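Local coordinates for nitrogen regulatory protein P-II (Thiomonas intermedia, PDB 5DS7) that binds adenine nucleotides between its subunits and probably regulates enzyme activity, at residues P8-E13 with V70-V75; L12-E17 with G91-H96. One frame throughout, in Å; residues are numbered along the deposited sequence.

Contact 1 (P8-E13 with V70-V75); sequences PLKKLE and VPEELV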
loop_
_atom_site.group_PDB
_atom_site.type_symbol
_atom_site.label_atom_id
_atom_site.label_comp_id
_atom_site.label_asym_id
_atom_site.label_seq_id
_atom_site.Cartn_x
_atom_site.Cartn_y
_atom_site.Cartn_z
ATOM N N PRO B 8 13.624 2.791 -11.816
ATOM C CA PRO B 8 12.598 3.600 -11.150
ATOM C C PRO B 8 11.263 3.539 -11.868
ATOM O O PRO B 8 11.219 3.394 -13.074
ATOM C CB PRO B 8 13.171 5.017 -11.210
ATOM C CG PRO B 8 14.056 4.994 -12.372
ATOM C CD PRO B 8 14.653 3.640 -12.437
ATOM N N LEU B 9 10.126 3.599 -11.273
ATOM C CA LEU B 9 8.774 3.923 -11.686
ATOM C C LEU B 9 8.139 4.651 -10.511
ATOM O O LEU B 9 8.755 4.777 -9.440
ATOM C CB LEU B 9 7.953 2.680 -12.029
ATOM C CG LEU B 9 8.226 1.717 -13.182
ATOM C CD1 LEU B 9 7.251 0.524 -13.069
ATOM C CD2 LEU B 9 8.116 2.381 -14.545
ATOM N N LYS B 10 6.814 4.879 -10.963
ATOM C CA LYS B 10 5.883 5.428 -9.986
ATOM C C LYS B 10 4.812 4.386 -9.637
ATOM O O LYS B 10 4.504 3.492 -10.418
ATOM C CB LYS B 10 5.240 6.694 -10.525
ATOM C CG LYS B 10 6.230 7.788 -10.864
ATOM C CD LYS B 10 6.708 8.506 -9.622
ATOM C CE LYS B 10 8.007 9.245 -9.912
ATOM N NZ LYS B 10 8.376 10.185 -8.838
ATOM N N LYS B 11 4.244 4.497 -8.456
ATOM C CA LYS B 11 3.155 3.625 -8.093
ATOM C C LYS B 11 2.042 4.507 -7.526
ATOM O O LYS B 11 2.256 5.271 -6.588
ATOM C CB LYS B 11 3.607 2.566 -7.092
ATOM C CG LYS B 11 2.568 1.467 -6.826
ATOM C CD LYS B 11 2.829 0.743 -5.514
ATOM C CE LYS B 11 2.300 1.547 -4.352
ATOM N NZ LYS B 11 2.361 0.780 -3.075
ATOM N N LEU B 12 0.864 4.436 -8.131
ATOM C CA LEU B 12 -0.277 5.174 -7.605
ATOM C C LEU B 12 -1.114 4.323 -6.671
ATOM O O LEU B 12 -1.298 3.134 -6.927
ATOM C CB LEU B 12 -1.153 5.660 -8.743
ATOM C CG LEU B 12 -0.487 6.466 -9.852
ATOM C CD1 LEU B 12 -1.563 6.850 -10.822
ATOM C CD2 LEU B 12 0.137 7.693 -9.273
ATOM N N GLU B 13 -1.609 4.923 -5.588
ATOM C CA GLU B 13 -2.677 4.314 -4.795
ATOM C C GLU B 13 -3.901 5.203 -4.926
ATOM O O GLU B 13 -3.877 6.370 -4.541
ATOM C CB GLU B 13 -2.266 4.138 -3.329
ATOM C CG GLU B 13 -1.158 3.107 -3.164
ATOM C CD GLU B 13 -0.659 2.946 -1.729
ATOM O OE1 GLU B 13 0.257 2.124 -1.508
ATOM O OE2 GLU B 13 -1.177 3.632 -0.821
ATOM N N VAL B 70 3.230 2.674 -12.676
ATOM C CA VAL B 70 3.228 3.366 -13.960
ATOM C C VAL B 70 4.553 4.099 -14.179
ATOM O O VAL B 70 5.231 4.443 -13.219
ATOM C CB VAL B 70 2.068 4.381 -14.063
ATOM C CG1 VAL B 70 0.723 3.726 -13.711
ATOM C CG2 VAL B 70 2.342 5.597 -13.178
ATOM N N PRO B 71 4.941 4.300 -15.455
ATOM C CA PRO B 71 6.072 5.176 -15.774
ATOM C C PRO B 71 5.746 6.601 -15.378
ATOM O O PRO B 71 4.581 6.984 -15.445
ATOM C CB PRO B 71 6.228 5.031 -17.296
ATOM C CG PRO B 71 4.967 4.411 -17.768
ATOM C CD PRO B 71 4.438 3.590 -16.642
ATOM N N GLU B 72 6.747 7.370 -14.964
ATOM C CA GLU B 72 6.501 8.711 -14.433
ATOM C C GLU B 72 5.816 9.622 -15.453
ATOM O O GLU B 72 5.144 10.576 -15.078
ATOM C CB GLU B 72 7.810 9.355 -13.953
ATOM C CG GLU B 72 7.638 10.801 -13.490
ATOM C CD GLU B 72 8.936 11.419 -12.990
ATOM O OE1 GLU B 72 10.011 10.864 -13.299
ATOM O OE2 GLU B 72 8.874 12.452 -12.279
ATOM N N GLU B 73 5.984 9.319 -16.736
ATOM C CA GLU B 73 5.357 10.099 -17.809
ATOM C C GLU B 73 3.831 10.018 -17.818
ATOM O O GLU B 73 3.172 10.847 -18.449
ATOM C CB GLU B 73 5.862 9.646 -19.183
ATOM C CG GLU B 73 7.353 9.792 -19.401
ATOM C CD GLU B 73 8.146 8.636 -18.823
ATOM O OE1 GLU B 73 7.526 7.642 -18.388
ATOM O OE2 GLU B 73 9.397 8.725 -18.807
ATOM N N LEU B 74 3.262 9.013 -17.165
ATOM C CA LEU B 74 1.809 8.862 -17.185
ATOM C C LEU B 74 1.146 9.474 -15.958
ATOM O O LEU B 74 -0.080 9.508 -15.872
ATOM C CB LEU B 74 1.402 7.387 -17.294
ATOM C CG LEU B 74 1.884 6.532 -18.465
ATOM C CD1 LEU B 74 1.111 5.205 -18.517
ATOM C CD2 LEU B 74 1.772 7.278 -19.797
ATOM N N VAL B 75 1.938 9.962 -15.012
ATOM C CA VAL B 75 1.382 10.483 -13.767
ATOM C C VAL B 75 0.614 11.777 -14.049
ATOM O O VAL B 75 -0.510 11.943 -13.582
ATOM C CB VAL B 75 2.488 10.699 -12.692
ATOM C CG1 VAL B 75 1.948 11.436 -11.476
ATOM C CG2 VAL B 75 3.064 9.357 -12.261
#

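Contact 2 (L12-E17 with G91-H96); sequences LEIILE and GVVFVH. With AMP (adenosine monophosphate), chain G.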
loop_
_atom_site.group_PDB
_atom_site.type_symbol
_atom_site.label_atom_id
_atom_site.label_comp_id
_atom_site.label_asym_id
_atom_site.label_seq_id
_atom_site.Cartn_x
_atom_site.Cartn_y
_atom_site.Cartn_z
ATOM N N LEU B 12 0.864 4.436 -8.131
ATOM C CA LEU B 12 -0.277 5.174 -7.605
ATOM C C LEU B 12 -1.114 4.323 -6.671
ATOM O O LEU B 12 -1.298 3.134 -6.927
ATOM C CB LEU B 12 -1.153 5.660 -8.743
ATOM C CG LEU B 12 -0.487 6.466 -9.852
ATOM C CD1 LEU B 12 -1.563 6.850 -10.822
ATOM C CD2 LEU B 12 0.137 7.693 -9.273
ATOM N N GLU B 13 -1.609 4.923 -5.588
ATOM C CA GLU B 13 -2.677 4.314 -4.795
ATOM C C GLU B 13 -3.901 5.203 -4.926
ATOM O O GLU B 13 -3.877 6.370 -4.541
ATOM C CB GLU B 13 -2.266 4.138 -3.329
ATOM C CG GLU B 13 -1.158 3.107 -3.164
ATOM C CD GLU B 13 -0.659 2.946 -1.729
ATOM O OE1 GLU B 13 0.257 2.124 -1.508
ATOM O OE2 GLU B 13 -1.177 3.632 -0.821
ATOM N N ILE B 14 -4.958 4.663 -5.508
ATOM C CA ILE B 14 -6.166 5.436 -5.776
ATOM C C ILE B 14 -7.305 4.867 -4.962
ATOM O O ILE B 14 -7.658 3.705 -5.123
ATOM C CB ILE B 14 -6.526 5.416 -7.260
ATOM C CG1 ILE B 14 -5.279 5.751 -8.087
ATOM C CG2 ILE B 14 -7.713 6.359 -7.541
ATOM C CD1 ILE B 14 -5.279 5.142 -9.482
ATOM N N ILE B 15 -7.853 5.682 -4.066
ATOM C CA ILE B 15 -8.878 5.222 -3.140
ATOM C C ILE B 15 -10.173 5.925 -3.465
ATOM O O ILE B 15 -10.203 7.148 -3.496
ATOM C CB ILE B 15 -8.439 5.494 -1.689
ATOM C CG1 ILE B 15 -7.114 4.768 -1.419
ATOM C CG2 ILE B 15 -9.504 5.068 -0.696
ATOM C CD1 ILE B 15 -6.430 5.224 -0.151
ATOM N N LEU B 16 -11.227 5.164 -3.753
ATOM C CA LEU B 16 -12.518 5.747 -4.109
ATOM C C LEU B 16 -13.638 4.710 -3.941
ATOM O O LEU B 16 -13.370 3.530 -3.725
ATOM C CB LEU B 16 -12.486 6.289 -5.544
ATOM C CG LEU B 16 -12.569 5.276 -6.686
ATOM C CD1 LEU B 16 -12.366 5.986 -8.009
ATOM C CD2 LEU B 16 -11.562 4.138 -6.522
ATOM N N GLU B 17 -14.886 5.161 -3.998
ATOM C CA GLU B 17 -16.031 4.263 -3.847
ATOM C C GLU B 17 -16.091 3.266 -5.001
ATOM O O GLU B 17 -15.829 3.620 -6.154
ATOM C CB GLU B 17 -17.334 5.073 -3.763
ATOM C CG GLU B 17 -17.458 5.936 -2.513
ATOM C CD GLU B 17 -18.501 7.060 -2.673
ATOM O OE1 GLU B 17 -18.229 8.020 -3.426
ATOM O OE2 GLU B 17 -19.583 6.970 -2.067
ATOM N N GLY B 91 -12.461 10.717 -2.489
ATOM C CA GLY B 91 -11.270 9.935 -2.790
ATOM C C GLY B 91 -9.953 10.691 -2.782
ATOM O O GLY B 91 -9.937 11.910 -2.663
ATOM N N VAL B 92 -8.841 9.962 -2.928
ATOM C CA VAL B 92 -7.499 10.554 -2.905
ATOM C C VAL B 92 -6.568 9.753 -3.812
ATOM O O VAL B 92 -6.842 8.592 -4.094
ATOM C CB VAL B 92 -6.917 10.596 -1.471
ATOM C CG1 VAL B 92 -7.723 11.516 -0.591
ATOM C CG2 VAL B 92 -6.884 9.197 -0.865
ATOM N N VAL B 93 -5.501 10.377 -4.304
ATOM C CA VAL B 93 -4.448 9.665 -5.040
ATOM C C VAL B 93 -3.086 9.939 -4.418
ATOM O O VAL B 93 -2.709 11.094 -4.254
ATOM C CB VAL B 93 -4.372 10.077 -6.530
ATOM C CG1 VAL B 93 -3.392 9.198 -7.261
ATOM C CG2 VAL B 93 -5.730 10.037 -7.175
ATOM N N PHE B 94 -2.345 8.884 -4.090
ATOM C CA PHE B 94 -1.008 8.983 -3.507
ATOM C C PHE B 94 0.016 8.530 -4.543
ATOM O O PHE B 94 -0.069 7.405 -5.013
ATOM C CB PHE B 94 -0.867 8.099 -2.257
ATOM C CG PHE B 94 -1.865 8.392 -1.170
ATOM C CD1 PHE B 94 -2.320 9.677 -0.958
ATOM C CD2 PHE B 94 -2.334 7.364 -0.352
ATOM C CE1 PHE B 94 -3.221 9.945 0.032
ATOM C CE2 PHE B 94 -3.251 7.618 0.647
ATOM C CZ PHE B 94 -3.707 8.911 0.836
ATOM N N VAL B 95 0.987 9.371 -4.882
ATOM C CA VAL B 95 2.058 8.976 -5.809
ATOM C C VAL B 95 3.322 8.523 -5.034
ATOM O O VAL B 95 3.839 9.255 -4.165
ATOM C CB VAL B 95 2.411 10.147 -6.777
ATOM C CG1 VAL B 95 3.349 9.679 -7.929
ATOM C CG2 VAL B 95 1.139 10.782 -7.343
ATOM N N HIS B 96 3.785 7.305 -5.304
ATOM C CA HIS B 96 5.011 6.769 -4.693
ATOM C C HIS B 96 6.121 6.628 -5.711
ATOM O O HIS B 96 5.854 6.377 -6.891
ATOM C CB HIS B 96 4.807 5.371 -4.076
ATOM C CG HIS B 96 3.759 5.299 -3.009
ATOM N ND1 HIS B 96 2.427 5.566 -3.251
ATOM C CD2 HIS B 96 3.842 4.946 -1.705
ATOM C CE1 HIS B 96 1.738 5.412 -2.132
ATOM N NE2 HIS B 96 2.571 5.023 -1.183
HETATM P P AMP G . -12.928 12.138 1.278
HETATM O O1P AMP G . -12.752 12.363 -0.203
HETATM O O2P AMP G . -12.244 13.166 2.143
HETATM O O3P AMP G . -14.331 11.737 1.642
HETATM O "O5'" AMP G . -12.110 10.798 1.519
HETATM C "C5'" AMP G . -12.669 9.552 1.142
HETATM C "C4'" AMP G . -11.790 8.398 1.547
HETATM O "O4'" AMP G . -10.413 8.641 1.168
HETATM C "C3'" AMP G . -11.724 8.144 3.038
HETATM O "O3'" AMP G . -12.841 7.404 3.490
HETATM C "C2'" AMP G . -10.409 7.400 3.189
HETATM O "O2'" AMP G . -10.580 6.043 2.855
HETATM C "C1'" AMP G . -9.544 8.070 2.121
HETATM N N9 AMP G . -8.708 9.141 2.697
HETATM C C8 AMP G . -9.041 10.443 2.827
HETATM N N7 AMP G . -8.046 11.148 3.423
HETATM C C5 AMP G . -7.070 10.282 3.702
HETATM C C6 AMP G . -5.748 10.364 4.335
HETATM N N6 AMP G . -5.290 11.551 4.791
HETATM N N1 AMP G . -5.030 9.226 4.447
HETATM C C2 AMP G . -5.490 8.048 3.984
HETATM N N3 AMP G . -6.685 7.902 3.394
HETATM C C4 AMP G . -7.501 8.965 3.229
#

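Contact 1 (P8-E13 with V70-V75)
Lys-10 and Val-70 meet as an antiparallel hydrogen-bonded pair. Lys-10 N donates to Val-70 O at 2.8 Å. Val-70 N returns a bond of 2.7 Å to Lys-10 O. The side chains of this pair lie on one face of the sheet. Lys-10 CG lies anti to its carbonyl carbon (chi1 -59°), and a bend at chi2 (-78°) turns the chain alongside Glu-72. The two side chains point the same way. Lys-10 CG lies 3.8 Å from Glu-72 CB, and Lys-10 CE packs on Glu-72 CG and CD. The charged ends stay apart, with Lys-10 NZ 4.2 Å from Glu-72 OE2; the amine forms its salt bridge with Asp-97 instead. Val-75 CG2 comes across the lysine chain at about a right angle, 3.8 Å from Lys-10 CG.

In the ferredoxin-like P-II fold, this is where inner strand 63-70 ends and the chain turns into helix 75-88. Leu-9 CD2 packs 3.7 Å from Pro-71 CA, while Leu-12 makes a looser apolar contact with Val-70 CG2. The turn is braced by the backbone bond from Leu-74 N to Pro-71 O. Farther along strand 7-17, Lys-11 NZ bridges to Glu-13 OE1 through the anti lone pair. In the trimer, the same amine also reaches Glu-13 and His-96 of the third subunit.

Contact 2 (L12-E17 with G91-H96)
Two neighbouring antiparallel strands of the P-II sheet pair here, and the chain leading into the second passes the nucleotide site. Four backbone bonds join Glu-13 to Phe-94 and Ile-15 to Val-92. The straightest runs from Ile-15 N to Val-92 O, 3.1 Å with 175° at the hydrogen. On the face of Leu-12 and Ile-14, Leu-12 CD2 packs 3.8 Å from Val-95 CG2, and Ile-14 CG1 lies beside Val-93 CG1. Helix 75-88 covers this face.

The other face carries Ile-15, Val-92 and Phe-94. Ile-15 CG1 stands opposite its carbonyl carbon (chi1 -59°) and carries CD1 to Val-92 CG2 and Phe-94 CE2, while CG2 faces AMP O2'. Glu-13 OE2 sits at the edge of the Phe-94 ring. His-96 CE1 lies 3.5 Å from Glu-13 CD, with the ring and carboxylate planes 41° apart. His-96 NE2 is hydrogen-bonded to Lys-11 of the second subunit.

AMP lies against this face. Gly-91 N donates to AMP O1P at 2.8 Å. Val-92 CG1 is 3.8 Å from AMP C8, and the Phe-94 edge meets AMP C2 at 3.7 Å from CZ. Ser-47, His-48 and Ser-90 of this chain, with Thr-37, Ala-69 and Lys-105 of the second subunit, also bond AMP, in the intersubunit adenine-nucleotide site typical of P-II proteins.

In the fold
Strand 7-17 starts both contacts. From its N-terminal part, contact 1 reaches the end of strand 63-70 and the turn into helix 75-88, closing a loop of 56 residues. From its C-terminal part, contact 2 reaches strand 92-100, closing a loop of 73 residues that includes helices 21-31 and 75-88. The two loops overlap and cross, because 14-17 lies within the first and 70-75 within the second. Leu-12 and Glu-13 belong to both contacts. Together they place strand 7-17 between its neighbours 63-70 and 92-100. Val-75 CG1 also packs on Val-95 CG1, joining the helix start to the last strand. Both contacts touch the second subunit.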